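Local coordinates for putrescine aminotransferase (Halomonas elongata DSM 2581, PDB 6GWI), which probably catalyses pyridoxal-5'-phosphate-dependent transfer of amino groups, with putrescine as a likely amine donor, as a class-III aminotransferase, at residues D102-H107 with E267-Q272; I180-W185 with G230-P235; R347-P352 with I427-I432. All coordinates share one frame; numbering follows the deposited sequence.

Interaction 1: residues D102-H107 with E267-Q272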
# COMPACT_ATOMS: atom_id res chain seq x y z
N ASP B 102 6.73 2.54 22.51
CA ASP B 102 6.67 2.18 23.92
C ASP B 102 6.21 0.74 24.11
O ASP B 102 6.63 0.08 25.07
CB ASP B 102 5.75 3.14 24.67
CG ASP B 102 6.31 4.56 24.73
OD1 ASP B 102 7.42 4.79 24.22
OD2 ASP B 102 5.62 5.44 25.28
N LEU B 103 5.37 0.23 23.21
CA LEU B 103 4.93 -1.16 23.30
C LEU B 103 5.93 -2.12 22.68
O LEU B 103 5.91 -3.32 23.00
CB LEU B 103 3.57 -1.34 22.62
CG LEU B 103 2.37 -0.62 23.23
CD1 LEU B 103 1.20 -0.62 22.25
CD2 LEU B 103 1.97 -1.27 24.54
N ALA B 104 6.81 -1.64 21.81
CA ALA B 104 7.73 -2.51 21.11
C ALA B 104 8.79 -3.05 22.08
O ALA B 104 9.02 -2.47 23.14
CB ALA B 104 8.41 -1.76 19.96
N PRO B 105 9.44 -4.15 21.72
CA PRO B 105 10.54 -4.66 22.56
C PRO B 105 11.66 -3.65 22.69
O PRO B 105 11.71 -2.62 22.01
CB PRO B 105 11.01 -5.91 21.80
CG PRO B 105 9.84 -6.33 21.00
CD PRO B 105 9.15 -5.06 20.60
N ALA B 106 12.59 -3.97 23.59
CA ALA B 106 13.74 -3.10 23.82
C ALA B 106 14.56 -2.94 22.55
O ALA B 106 14.65 -3.86 21.72
CB ALA B 106 14.61 -3.65 24.94
N HIS B 107 15.15 -1.77 22.39
CA HIS B 107 16.05 -1.42 21.29
C HIS B 107 15.30 -1.22 19.98
O HIS B 107 15.93 -1.07 18.93
CB HIS B 107 17.10 -2.51 21.07
CG HIS B 107 17.81 -2.94 22.32
ND1 HIS B 107 18.50 -2.06 23.12
CD2 HIS B 107 17.91 -4.15 22.91
CE1 HIS B 107 19.01 -2.72 24.15
NE2 HIS B 107 18.66 -3.99 24.04
N GLU B 267 0.60 -11.95 23.13
CA GLU B 267 1.63 -10.96 23.37
C GLU B 267 1.38 -9.79 22.43
O GLU B 267 0.66 -9.92 21.43
CB GLU B 267 3.04 -11.52 23.12
CG GLU B 267 3.28 -12.90 23.71
CD GLU B 267 3.42 -12.89 25.21
OE1 GLU B 267 3.76 -11.82 25.77
OE2 GLU B 267 3.19 -13.94 25.84
N TRP B 268 1.99 -8.65 22.74
CA TRP B 268 1.92 -7.52 21.82
C TRP B 268 2.61 -7.84 20.50
O TRP B 268 2.27 -7.27 19.46
CB TRP B 268 2.54 -6.28 22.46
CG TRP B 268 1.67 -5.66 23.49
CD1 TRP B 268 1.78 -5.78 24.84
CD2 TRP B 268 0.52 -4.83 23.26
NE1 TRP B 268 0.79 -5.07 25.47
CE2 TRP B 268 0.00 -4.47 24.51
CE3 TRP B 268 -0.10 -4.35 22.10
CZ2 TRP B 268 -1.12 -3.66 24.65
CZ3 TRP B 268 -1.22 -3.54 22.25
CH2 TRP B 268 -1.71 -3.20 23.51
N PHE B 269 3.59 -8.74 20.53
CA PHE B 269 4.28 -9.15 19.32
C PHE B 269 4.65 -10.62 19.46
O PHE B 269 5.05 -11.06 20.54
CB PHE B 269 5.52 -8.28 19.08
CG PHE B 269 5.20 -6.82 18.91
CD1 PHE B 269 4.73 -6.34 17.70
CD2 PHE B 269 5.33 -5.95 19.97
CE1 PHE B 269 4.42 -5.00 17.55
CE2 PHE B 269 5.02 -4.61 19.83
CZ PHE B 269 4.56 -4.14 18.61
N GLY B 270 4.50 -11.37 18.37
CA GLY B 270 4.91 -12.76 18.39
C GLY B 270 6.38 -12.93 18.73
O GLY B 270 6.76 -13.91 19.37
N SER B 271 7.21 -11.97 18.31
CA SER B 271 8.62 -11.98 18.69
C SER B 271 8.80 -12.13 20.19
O SER B 271 9.74 -12.78 20.65
CB SER B 271 9.29 -10.69 18.21
OG SER B 271 9.43 -10.69 16.80
N GLN B 272 7.91 -11.51 20.97
CA GLN B 272 8.04 -11.58 22.42
C GLN B 272 7.67 -12.96 22.95
O GLN B 272 8.20 -13.39 23.97
CB GLN B 272 7.17 -10.50 23.07
CG GLN B 272 7.64 -9.10 22.79
CD GLN B 272 6.57 -8.06 23.03
OE1 GLN B 272 5.37 -8.35 22.97
NE2 GLN B 272 6.99 -6.83 23.30

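Interaction 2: residues I180-W185 with G230-P235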
# COMPACT_ATOMS: atom_id res chain seq x y z
N ILE B 180 14.16 -21.26 2.47
CA ILE B 180 14.46 -22.50 3.16
C ILE B 180 13.15 -23.17 3.56
O ILE B 180 12.07 -22.59 3.44
CB ILE B 180 15.37 -22.28 4.38
CG1 ILE B 180 14.67 -21.38 5.41
CG2 ILE B 180 16.70 -21.68 3.95
CD1 ILE B 180 15.44 -21.16 6.69
N ARG B 181 13.25 -24.39 4.05
CA ARG B 181 12.08 -25.18 4.42
C ARG B 181 11.36 -24.57 5.61
O ARG B 181 11.94 -23.83 6.41
CB ARG B 181 12.50 -26.62 4.74
CG ARG B 181 13.41 -26.72 5.95
CD ARG B 181 13.98 -28.12 6.10
NE ARG B 181 12.94 -29.14 6.20
CZ ARG B 181 13.18 -30.45 6.27
NH1 ARG B 181 14.43 -30.89 6.24
NH2 ARG B 181 12.17 -31.31 6.35
N GLN B 182 10.05 -24.89 5.73
CA GLN B 182 9.19 -24.33 6.77
C GLN B 182 9.08 -25.29 7.95
O GLN B 182 9.07 -26.51 7.77
CB GLN B 182 7.79 -24.05 6.22
CG GLN B 182 7.12 -25.27 5.61
CD GLN B 182 5.64 -25.06 5.32
OE1 GLN B 182 5.02 -24.12 5.83
NE2 GLN B 182 5.06 -25.95 4.52
N PRO B 183 8.98 -24.78 9.19
CA PRO B 183 8.87 -25.67 10.36
C PRO B 183 7.46 -26.22 10.56
O PRO B 183 6.84 -26.05 11.61
CB PRO B 183 9.32 -24.75 11.50
CG PRO B 183 8.89 -23.38 11.08
CD PRO B 183 9.06 -23.35 9.57
N TYR B 184 6.96 -26.93 9.54
CA TYR B 184 5.60 -27.48 9.54
C TYR B 184 5.68 -28.97 9.87
O TYR B 184 5.80 -29.81 8.97
CB TYR B 184 4.94 -27.25 8.19
CG TYR B 184 3.51 -27.72 8.07
CD1 TYR B 184 2.72 -27.95 9.19
CD2 TYR B 184 2.94 -27.93 6.81
CE1 TYR B 184 1.41 -28.38 9.06
CE2 TYR B 184 1.64 -28.36 6.68
CZ TYR B 184 0.88 -28.58 7.81
OH TYR B 184 -0.42 -29.00 7.66
N TRP B 185 5.56 -29.31 11.15
CA TRP B 185 5.80 -30.69 11.57
C TRP B 185 4.76 -31.64 10.99
O TRP B 185 5.10 -32.70 10.45
CB TRP B 185 5.82 -30.80 13.09
CG TRP B 185 6.08 -32.21 13.55
CD1 TRP B 185 7.29 -32.83 13.62
CD2 TRP B 185 5.11 -33.17 13.99
NE1 TRP B 185 7.14 -34.12 14.08
CE2 TRP B 185 5.81 -34.35 14.31
CE3 TRP B 185 3.72 -33.15 14.14
CZ2 TRP B 185 5.17 -35.50 14.77
CZ3 TRP B 185 3.08 -34.29 14.60
CH2 TRP B 185 3.81 -35.45 14.91
N GLY B 230 -1.14 -21.41 6.87
CA GLY B 230 -1.91 -22.44 7.54
C GLY B 230 -1.82 -22.47 9.05
O GLY B 230 -1.97 -23.54 9.65
N ALA B 231 -1.59 -21.33 9.68
CA ALA B 231 -1.51 -21.23 11.14
C ALA B 231 -0.58 -22.31 11.70
O ALA B 231 -0.96 -23.13 12.53
CB ALA B 231 -2.90 -21.32 11.78
N ILE B 232 0.66 -22.28 11.22
CA ILE B 232 1.64 -23.32 11.50
C ILE B 232 2.52 -22.82 12.64
O ILE B 232 3.44 -22.03 12.42
CB ILE B 232 2.46 -23.68 10.26
CG1 ILE B 232 1.52 -24.10 9.13
CG2 ILE B 232 3.46 -24.78 10.58
CD1 ILE B 232 2.21 -24.35 7.82
N MET B 233 2.24 -23.28 13.85
CA MET B 233 3.14 -23.00 14.96
C MET B 233 4.34 -23.94 14.89
O MET B 233 4.16 -25.15 14.73
CB MET B 233 2.41 -23.17 16.29
CG MET B 233 1.17 -22.30 16.42
SD MET B 233 -0.35 -23.25 16.41
CE MET B 233 -1.56 -21.97 16.05
N PRO B 234 5.56 -23.43 15.00
CA PRO B 234 6.73 -24.30 14.90
C PRO B 234 6.92 -25.11 16.17
O PRO B 234 6.34 -24.78 17.22
CB PRO B 234 7.88 -23.32 14.68
CG PRO B 234 7.45 -22.10 15.41
CD PRO B 234 5.95 -22.03 15.26
N PRO B 235 7.69 -26.19 16.11
CA PRO B 235 8.08 -26.87 17.35
C PRO B 235 8.77 -25.91 18.30
O PRO B 235 9.38 -24.92 17.89
CB PRO B 235 9.03 -27.98 16.88
CG PRO B 235 8.69 -28.20 15.44
CD PRO B 235 8.19 -26.88 14.91

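Interaction 3: residues R347-P352 with I427-I432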
# COMPACT_ATOMS: atom_id res chain seq x y z
N ARG B 347 -4.03 -14.19 26.54
CA ARG B 347 -3.00 -15.06 27.10
C ARG B 347 -3.51 -15.86 28.29
O ARG B 347 -3.20 -17.05 28.43
CB ARG B 347 -1.77 -14.24 27.50
CG ARG B 347 -0.61 -15.09 27.99
CD ARG B 347 0.62 -14.26 28.34
NE ARG B 347 0.37 -13.29 29.41
CZ ARG B 347 0.23 -11.97 29.23
NH1 ARG B 347 0.33 -11.43 28.02
NH2 ARG B 347 -0.00 -11.19 30.28
N ASP B 348 -4.29 -15.22 29.18
CA ASP B 348 -4.66 -15.84 30.45
C ASP B 348 -6.08 -16.39 30.47
O ASP B 348 -6.38 -17.23 31.33
CB ASP B 348 -4.52 -14.83 31.60
CG ASP B 348 -3.10 -14.34 31.78
OD1 ASP B 348 -2.16 -15.05 31.38
OD2 ASP B 348 -2.93 -13.24 32.36
N ASP B 349 -6.96 -15.95 29.57
CA ASP B 349 -8.37 -16.33 29.63
C ASP B 349 -8.82 -16.98 28.33
O ASP B 349 -9.06 -18.19 28.32
CB ASP B 349 -9.21 -15.10 29.97
CG ASP B 349 -10.70 -15.38 29.94
OD1 ASP B 349 -11.09 -16.57 29.89
OD2 ASP B 349 -11.49 -14.41 29.95
N LEU B 350 -8.94 -16.23 27.24
CA LEU B 350 -9.57 -16.76 26.04
C LEU B 350 -8.69 -17.78 25.34
O LEU B 350 -9.19 -18.76 24.78
CB LEU B 350 -9.93 -15.60 25.10
CG LEU B 350 -10.86 -14.56 25.73
CD1 LEU B 350 -11.01 -13.34 24.83
CD2 LEU B 350 -12.22 -15.15 26.06
N GLY B 351 -7.37 -17.57 25.36
CA GLY B 351 -6.46 -18.49 24.73
C GLY B 351 -6.54 -19.88 25.33
O GLY B 351 -6.79 -20.87 24.63
N PRO B 352 -6.31 -19.99 26.64
CA PRO B 352 -6.48 -21.30 27.30
C PRO B 352 -7.87 -21.87 27.16
O PRO B 352 -8.03 -23.09 27.02
CB PRO B 352 -6.13 -21.00 28.76
CG PRO B 352 -5.17 -19.85 28.68
CD PRO B 352 -5.66 -19.01 27.53
N ILE B 427 -13.71 -11.89 21.61
CA ILE B 427 -14.73 -12.92 21.54
C ILE B 427 -15.06 -13.40 22.94
O ILE B 427 -14.18 -13.54 23.80
CB ILE B 427 -14.25 -14.08 20.64
CG1 ILE B 427 -15.40 -15.06 20.39
CG2 ILE B 427 -13.06 -14.79 21.27
CD1 ILE B 427 -15.08 -16.13 19.35
N ARG B 428 -16.34 -13.65 23.18
CA ARG B 428 -16.77 -14.12 24.49
C ARG B 428 -16.66 -15.64 24.56
O ARG B 428 -16.60 -16.33 23.54
CB ARG B 428 -18.21 -13.70 24.78
CG ARG B 428 -18.39 -12.25 25.18
CD ARG B 428 -19.86 -11.97 25.49
NE ARG B 428 -20.02 -11.07 26.63
CZ ARG B 428 -19.86 -11.44 27.90
NH1 ARG B 428 -19.51 -12.68 28.20
NH2 ARG B 428 -20.04 -10.56 28.88
N ARG B 429 -16.62 -16.15 25.79
CA ARG B 429 -16.49 -17.59 25.99
C ARG B 429 -17.69 -18.33 25.40
O ARG B 429 -17.53 -19.40 24.79
CB ARG B 429 -16.34 -17.90 27.47
CG ARG B 429 -14.93 -17.67 27.97
CD ARG B 429 -14.83 -17.97 29.45
NE ARG B 429 -13.45 -18.04 29.90
CZ ARG B 429 -13.06 -18.63 31.02
NH1 ARG B 429 -13.96 -19.20 31.81
NH2 ARG B 429 -11.78 -18.64 31.35
N GLU B 430 -18.90 -17.80 25.59
CA GLU B 430 -20.07 -18.41 24.97
C GLU B 430 -19.96 -18.39 23.45
O GLU B 430 -20.44 -19.31 22.78
CB GLU B 430 -21.34 -17.70 25.43
CG GLU B 430 -21.27 -16.17 25.47
CD GLU B 430 -20.90 -15.63 26.84
OE1 GLU B 430 -19.81 -15.96 27.35
OE2 GLU B 430 -21.71 -14.87 27.42
N GLU B 431 -19.32 -17.36 22.89
CA GLU B 431 -19.12 -17.30 21.45
C GLU B 431 -18.05 -18.28 20.98
O GLU B 431 -18.15 -18.82 19.87
CB GLU B 431 -18.78 -15.86 21.03
CG GLU B 431 -19.97 -14.91 21.19
CD GLU B 431 -19.59 -13.45 21.18
OE1 GLU B 431 -18.39 -13.12 21.30
OE2 GLU B 431 -20.51 -12.61 21.05
N ILE B 432 -17.03 -18.54 21.81
CA ILE B 432 -16.09 -19.62 21.49
C ILE B 432 -16.80 -20.96 21.49
O ILE B 432 -16.55 -21.82 20.64
CB ILE B 432 -14.89 -19.61 22.46
CG1 ILE B 432 -13.95 -18.45 22.13
CG2 ILE B 432 -14.15 -20.94 22.41
CD1 ILE B 432 -12.89 -18.19 23.18

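Interaction 1: residues D102-H107 with E267-Q272
Leu103 CG (chi1 -65°) and Trp268 CG (chi1 -75°) both lie anti to the carbonyl carbon, each beside its own backbone N, where the end of helix 91-103 meets segment 267-272, leading into short helix 270-273. The leucine methyls meet the indole face. Leu103 CD2 sits over the centre of the six-membered ring of Trp268, 3.9 Å from its centroid and 18° off the normal, a CH-pi contact. The other methyl, Leu103 CD1, comes within 3.8 Å of Trp268 CZ3. Glu338 of helix 324-339 touches both residues.

Beyond Leu103 the chain leaves helical geometry at Ala104 and runs on toward strand 108-114 in the fold type I architecture of PLP enzymes, to which class-III aminotransferases belong. Here it passes Phe269: the carbonyl Leu103 O lies at the ring edge, 3.5 Å from Phe269 CE2, while Ala104 CA and Pro105 CD approach obliquely. Gln272 CD lies at the edge of the phenyl ring, in its plane. Gln272 OE1 takes a weak hydrogen bond from Phe269 N, and Gln272 NE2 packs 3.7 Å from Pro105 CG. Glu257 accepts the backbone N-H groups of both Gly270 and Ser271, and Phe262 meets the Phe269 ring edge-to-face.

Interaction 2: residues I180-W185 with G230-P235
An inverse gamma turn centred on Pro183 bends segment 180-185 where it meets the Pro234-Pro235 part of segment 230-235, and proline rings pack directly on one another. Pro183 and Pro234 lie side by side and point the same way, with Pro183 CG 3.7 Å from Pro234 CB. The carbonyl Pro183 O faces the second loop too, 3.7 Å from Pro235 CD.

Beside the prolines, Ile232 crosses Tyr184 at about a right angle. Its CD1 rests over one face of the phenol, displaced toward the rim on the CG side, 3.8 Å from the ring centroid, in a CH-pi contact. Ile232 CG2 presses close to the ring as well, 3.5 Å from Tyr184 CD1. Tyr184 CG is anti to the backbone N (chi1 -178°); at the far end of the ring the hydroxyl is hydrogen-bonded to Glu380. Gln182 OE1 comes within 3.5 Å of Ile232 CD1, yet this buried oxygen is satisfied by Asn148 ND2 and Gln226 NE2, while Gln182 NE2 bonds to Glu188.

Both loops follow strands of the parallel sheet in the large, PLP-binding domain of fold type I: one joins edge strand 177-180 to helix 185-188, the other leads from strand 217-222 to helix 238-248. Arg371 of strand 367-373 packs on both Tyr184 and Ile232.

Interaction 3: residues R347-P352 with I427-I432
Leu350, with Arg429 and Asp349 beside it, carries the contact between helix 342-359 and the start of helix 429-450. The leucine points both methyls at a backbone carbonyl: Leu350 CD1 lies 3.3 Å from Ile427 O, and Leu350 CD2 is nearly as close to the same oxygen. Leu350 CG is anti to the carbonyl carbon (chi1 -58°). Besides Ile427 O, the leucine meets the first turn of helix 429-450, where Leu350 CD2 packs against the aliphatic part of Arg429 at CG and lies 4.2 Å from Ile432 CD1.

Helix 429-450 is the long C-terminal one, running almost to the end of the modelled chain. It packs with helix 342-359 in the C-terminal part of this class-III aminotransferase, near the antiparallel sheet that holds strands 367-373 and 376-381; Leu375, in the turn between those strands, touches Leu350. Arg428 occupies the N-cap position, and Arg428 N gives a nearly straight hydrogen bond of 2.8 Å to Glu431 OE1.

On the exposed side, where Arg429 lies, Asp349 and Arg429 meet tip to tip in a salt bridge. One oxygen takes both contacts: Asp349 OD1 accepts from Arg429 NH2 at 2.6 Å and, weakly, from Arg429 NE at 2.8 Å. The bond from NH2 is bent, 132° at the hydrogen, and comes from above the carboxylate plane, the two flat groups being turned 62° apart. Arg429 is extended from CG to NE, a reach that carries its guanidinium across to the aspartate. Tyr353, further along the first helix, touches Arg429 and Ile432.

Overall arrangement
Interaction 2 is nested within the chain loop that interaction 1 closes, whereas interaction 3 follows both in sequence. Interactions 2 and 3 are mainly buried and interaction 1 is a surface contact, though the side chains of Phe269 and Ile232 are each about 12 Å from bound pyridoxal-5'-phosphate. The chemistry does not follow burial: interactions 1 and 2 each set an aliphatic methyl over an aromatic face, while interaction 3 pairs a leucine with a salt bridge. Interaction 1 joins a helix end to a loop, interaction 2 two loops, interaction 3 a helix to a loop and helix start. Helix 342-359 also touches Trp268, and Glu267 OE2 lies 3.6 Å from Arg347 CD; interaction 2 stands apart.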